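Local coordinates for glutathione S-transferase-3 (Necator americanus, PDB 3W8S), which binds glutathione and probably catalyses its conjugation to electrophilic substrates, with release of a halide ion, at residues A[124-129]-A[169-174]. Numbering follows the deposited sequence.
Sequences VFLPAR and KKTPTI. With SO4 (sulfate ion), chain C.
Ile174 lays CD1 against the edge of the Phe125 ring, 3.8 Å from CZ, the two side chains crossing at about a right angle. Here, in the all-helical C-terminal domain of the glutathione transferase fold, the type I beta turn from Thr171 to Ile174, just past helix 155-170, packs on helix 117-143. CG anti to the backbone N (chi1 180°) carries the Phe125 ring out toward the turn, and Thr171 CG2 also lies at its edge, near the ring plane; Phe105 stacks on the same ring, and Phe167, which Ile174 also touches, meets it edge-to-face. Thr171 CG2 meets Leu126 CD2 tip to tip at 3.7 Å, while the other leucine methyl, CD1, approaches Thr173 OG1. The Arg129 chain bends at chi2 and chi3, and its packing is tight, with Arg129 CD 3.0 Å from Ile174 O. To this same oxygen, which lies in the guanidinium plane, Arg129 NH1 donates a hydrogen bond of 3.2 Å (160° at the hydrogen), although the donor stands above the carbonyl plane. Arg129 NH2 bonds back to Leu126 O at 2.8 Å, so two backbone carbonyls grip the guanidinium. Over the centre of one Arg129 guanidinium face sits Leu126 CD2, 3.7 Å above the plane.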
ATOM      1  N   VAL A 124      11.828 -19.560  -0.079  1.00 15.35           N
ATOM      2  CA  VAL A 124      10.940 -18.399  -0.244  1.00 14.90           C
ATOM      3  C   VAL A 124      11.246 -17.356   0.861  1.00 13.10           C
ATOM      4  O   VAL A 124      11.566 -16.202   0.561  1.00 13.92           O
ATOM      5  CB  VAL A 124       9.432 -18.773  -0.230  1.00 15.64           C
ATOM      6  CG1 VAL A 124       8.544 -17.506  -0.284  1.00 17.28           C
ATOM      7  CG2 VAL A 124       9.098 -19.653  -1.454  1.00 17.49           C
ATOM      8  N   PHE A 125      11.158 -17.745   2.112  1.00 12.61           N
ATOM      9  CA  PHE A 125      11.260 -16.772   3.149  1.00 12.58           C
ATOM     10  C   PHE A 125      12.656 -16.116   3.267  1.00 12.45           C
ATOM     11  O   PHE A 125      12.824 -14.872   3.263  1.00 10.15           O
ATOM     12  CB  PHE A 125      10.854 -17.384   4.496  1.00 13.89           C
ATOM     13  CG  PHE A 125      10.954 -16.397   5.624  1.00 14.88           C
ATOM     14  CD1 PHE A 125      10.063 -15.301   5.706  1.00 14.13           C
ATOM     15  CD2 PHE A 125      11.951 -16.482   6.555  1.00 19.43           C
ATOM     16  CE1 PHE A 125      10.140 -14.323   6.716  1.00 14.43           C
ATOM     17  CE2 PHE A 125      12.055 -15.491   7.578  1.00 18.77           C
ATOM     18  CZ  PHE A 125      11.133 -14.411   7.658  1.00 17.00           C
ATOM     19  N   LEU A 126      13.688 -16.940   3.460  1.00 11.79           N
ATOM     20  CA  LEU A 126      14.995 -16.357   3.700  1.00 10.96           C
ATOM     21  C   LEU A 126      15.578 -15.552   2.481  1.00  9.69           C
ATOM     22  O   LEU A 126      16.114 -14.490   2.676  1.00  9.88           O
ATOM     23  CB  LEU A 126      16.003 -17.447   4.188  1.00 12.45           C
ATOM     24  CG  LEU A 126      15.748 -17.820   5.685  1.00 15.32           C
ATOM     25  CD1 LEU A 126      16.425 -19.176   6.115  1.00 16.52           C
ATOM     26  CD2 LEU A 126      16.055 -16.660   6.645  1.00 15.50           C
ATOM     27  N   PRO A 127      15.426 -16.056   1.230  1.00  9.32           N
ATOM     28  CA  PRO A 127      15.806 -15.233   0.057  1.00  9.57           C
ATOM     29  C   PRO A 127      14.998 -13.923  -0.016  1.00 10.54           C
ATOM     30  O   PRO A 127      15.565 -12.922  -0.392  1.00 10.68           O
ATOM     31  CB  PRO A 127      15.480 -16.147  -1.178  1.00  8.80           C
ATOM     32  CG  PRO A 127      15.666 -17.580  -0.566  1.00  9.67           C
ATOM     33  CD  PRO A 127      15.006 -17.418   0.834  1.00  9.03           C
ATOM     34  N   ALA A 128      13.684 -13.959   0.260  1.00  9.63           N
ATOM     35  CA  ALA A 128      12.922 -12.697   0.258  1.00  9.61           C
ATOM     36  C   ALA A 128      13.436 -11.754   1.340  1.00  9.69           C
ATOM     37  O   ALA A 128      13.559 -10.583   1.027  1.00  9.92           O
ATOM     38  CB  ALA A 128      11.411 -12.951   0.463  1.00  8.12           C
ATOM     39  N   ARG A 129      13.727 -12.248   2.582  1.00  9.40           N
ATOM     40  CA  ARG A 129      14.132 -11.405   3.779  1.00 10.77           C
ATOM     41  C   ARG A 129      15.499 -10.831   3.374  1.00 10.10           C
ATOM     42  O   ARG A 129      15.862  -9.650   3.687  1.00  9.86           O
ATOM     43  CB  ARG A 129      14.316 -12.278   5.126  1.00 15.31           C
ATOM     44  CG  ARG A 129      15.425 -11.651   6.042  1.00 22.11           C
ATOM     45  CD  ARG A 129      16.549 -12.371   6.810  1.00 21.16           C
ATOM     46  NE  ARG A 129      17.098 -13.024   5.816  1.00 26.30           N
ATOM     47  CZ  ARG A 129      18.142 -13.786   5.750  1.00 19.12           C
ATOM     48  NH1 ARG A 129      19.041 -14.076   6.692  1.00 16.76           N
ATOM     49  NH2 ARG A 129      18.193 -14.184   4.537  1.00 16.50           N
ATOM     50  N   LYS A 169      11.825 -15.741  16.269  1.00 24.99           N
ATOM     51  CA  LYS A 169      11.476 -16.751  17.276  1.00 28.92           C
ATOM     52  C   LYS A 169      11.643 -18.164  16.743  1.00 28.67           C
ATOM     53  O   LYS A 169      12.215 -18.988  17.416  1.00 30.54           O
ATOM     54  CB  LYS A 169      10.080 -16.528  17.852  1.00 28.98           C
ATOM     55  CG  LYS A 169      10.048 -15.355  18.845  1.00 29.53           C
ATOM     56  CD  LYS A 169       8.593 -14.904  18.986  1.00 35.69           C
ATOM     57  CE  LYS A 169       8.305 -14.023  20.219  1.00 35.92           C
ATOM     58  NZ  LYS A 169       6.806 -13.689  20.158  1.00 36.15           N
ATOM     59  N   LYS A 170      11.194 -18.436  15.530  1.00 31.36           N
ATOM     60  CA  LYS A 170      11.377 -19.783  14.962  1.00 30.94           C
ATOM     61  C   LYS A 170      12.405 -19.870  13.815  1.00 30.96           C
ATOM     62  O   LYS A 170      12.795 -20.978  13.418  1.00 30.20           O
ATOM     63  CB  LYS A 170      10.038 -20.350  14.528  1.00 35.33           C
ATOM     64  CG  LYS A 170       9.220 -20.849  15.717  1.00 43.51           C
ATOM     65  CD  LYS A 170       7.931 -21.526  15.265  1.00 49.31           C
ATOM     66  CE  LYS A 170       7.197 -22.087  16.476  1.00 56.27           C
ATOM     67  NZ  LYS A 170       5.976 -22.834  16.067  1.00 61.18           N
ATOM     68  N   THR A 171      12.824 -18.726  13.271  1.00 24.36           N
ATOM     69  CA  THR A 171      13.840 -18.705  12.199  1.00 22.21           C
ATOM     70  C   THR A 171      15.104 -18.159  12.826  1.00 23.52           C
ATOM     71  O   THR A 171      15.358 -16.922  12.769  1.00 21.58           O
ATOM     72  CB  THR A 171      13.396 -17.855  10.983  1.00 20.16           C
ATOM     73  OG1 THR A 171      12.135 -18.335  10.535  1.00 19.30           O
ATOM     74  CG2 THR A 171      14.431 -17.977   9.748  1.00 17.19           C
ATOM     75  N   PRO A 172      15.935 -19.052  13.405  1.00 25.90           N
ATOM     76  CA  PRO A 172      17.056 -18.595  14.239  1.00 28.53           C
ATOM     77  C   PRO A 172      18.109 -17.798  13.455  1.00 26.10           C
ATOM     78  O   PRO A 172      18.828 -16.983  14.017  1.00 27.94           O
ATOM     79  CB  PRO A 172      17.679 -19.909  14.774  1.00 32.78           C
ATOM     80  CG  PRO A 172      16.700 -21.022  14.445  1.00 40.65           C
ATOM     81  CD  PRO A 172      15.965 -20.528  13.207  1.00 40.56           C
ATOM     82  N   THR A 173      18.219 -18.039  12.163  1.00 23.09           N
ATOM     83  CA  THR A 173      19.304 -17.444  11.418  1.00 21.90           C
ATOM     84  C   THR A 173      18.839 -16.128  10.774  1.00 19.33           C
ATOM     85  O   THR A 173      19.520 -15.573   9.906  1.00 17.79           O
ATOM     86  CB  THR A 173      19.720 -18.416  10.320  1.00 23.85           C
ATOM     87  OG1 THR A 173      18.581 -18.629   9.469  1.00 22.09           O
ATOM     88  CG2 THR A 173      20.170 -19.786  10.961  1.00 23.76           C
ATOM     89  N   ILE A 174      17.667 -15.615  11.187  1.00 17.03           N
ATOM     90  CA  ILE A 174      17.075 -14.516  10.388  1.00 16.07           C
ATOM     91  C   ILE A 174      17.999 -13.279  10.365  1.00 14.25           C
ATOM     92  O   ILE A 174      18.070 -12.565   9.364  1.00 14.44           O
ATOM     93  CB  ILE A 174      15.654 -14.105  10.883  1.00 17.51           C
ATOM     94  CG1 ILE A 174      15.017 -13.279   9.776  1.00 16.51           C
ATOM     95  CG2 ILE A 174      15.764 -13.351  12.223  1.00 15.96           C
ATOM     96  CD1 ILE A 174      13.619 -12.884  10.102  1.00 16.17           C
TER
HETATM   97  S   SO4 C 302       4.334 -12.358  22.890  1.00 35.39           S
HETATM   98  O1  SO4 C 302       3.306 -11.323  23.117  1.00 30.98           O
HETATM   99  O2  SO4 C 302       3.672 -13.526  22.295  1.00 37.34           O
HETATM  100  O3  SO4 C 302       5.441 -11.881  21.975  1.00 34.14           O
HETATM  101  O4  SO4 C 302       4.894 -12.746  24.198  1.00 43.89           O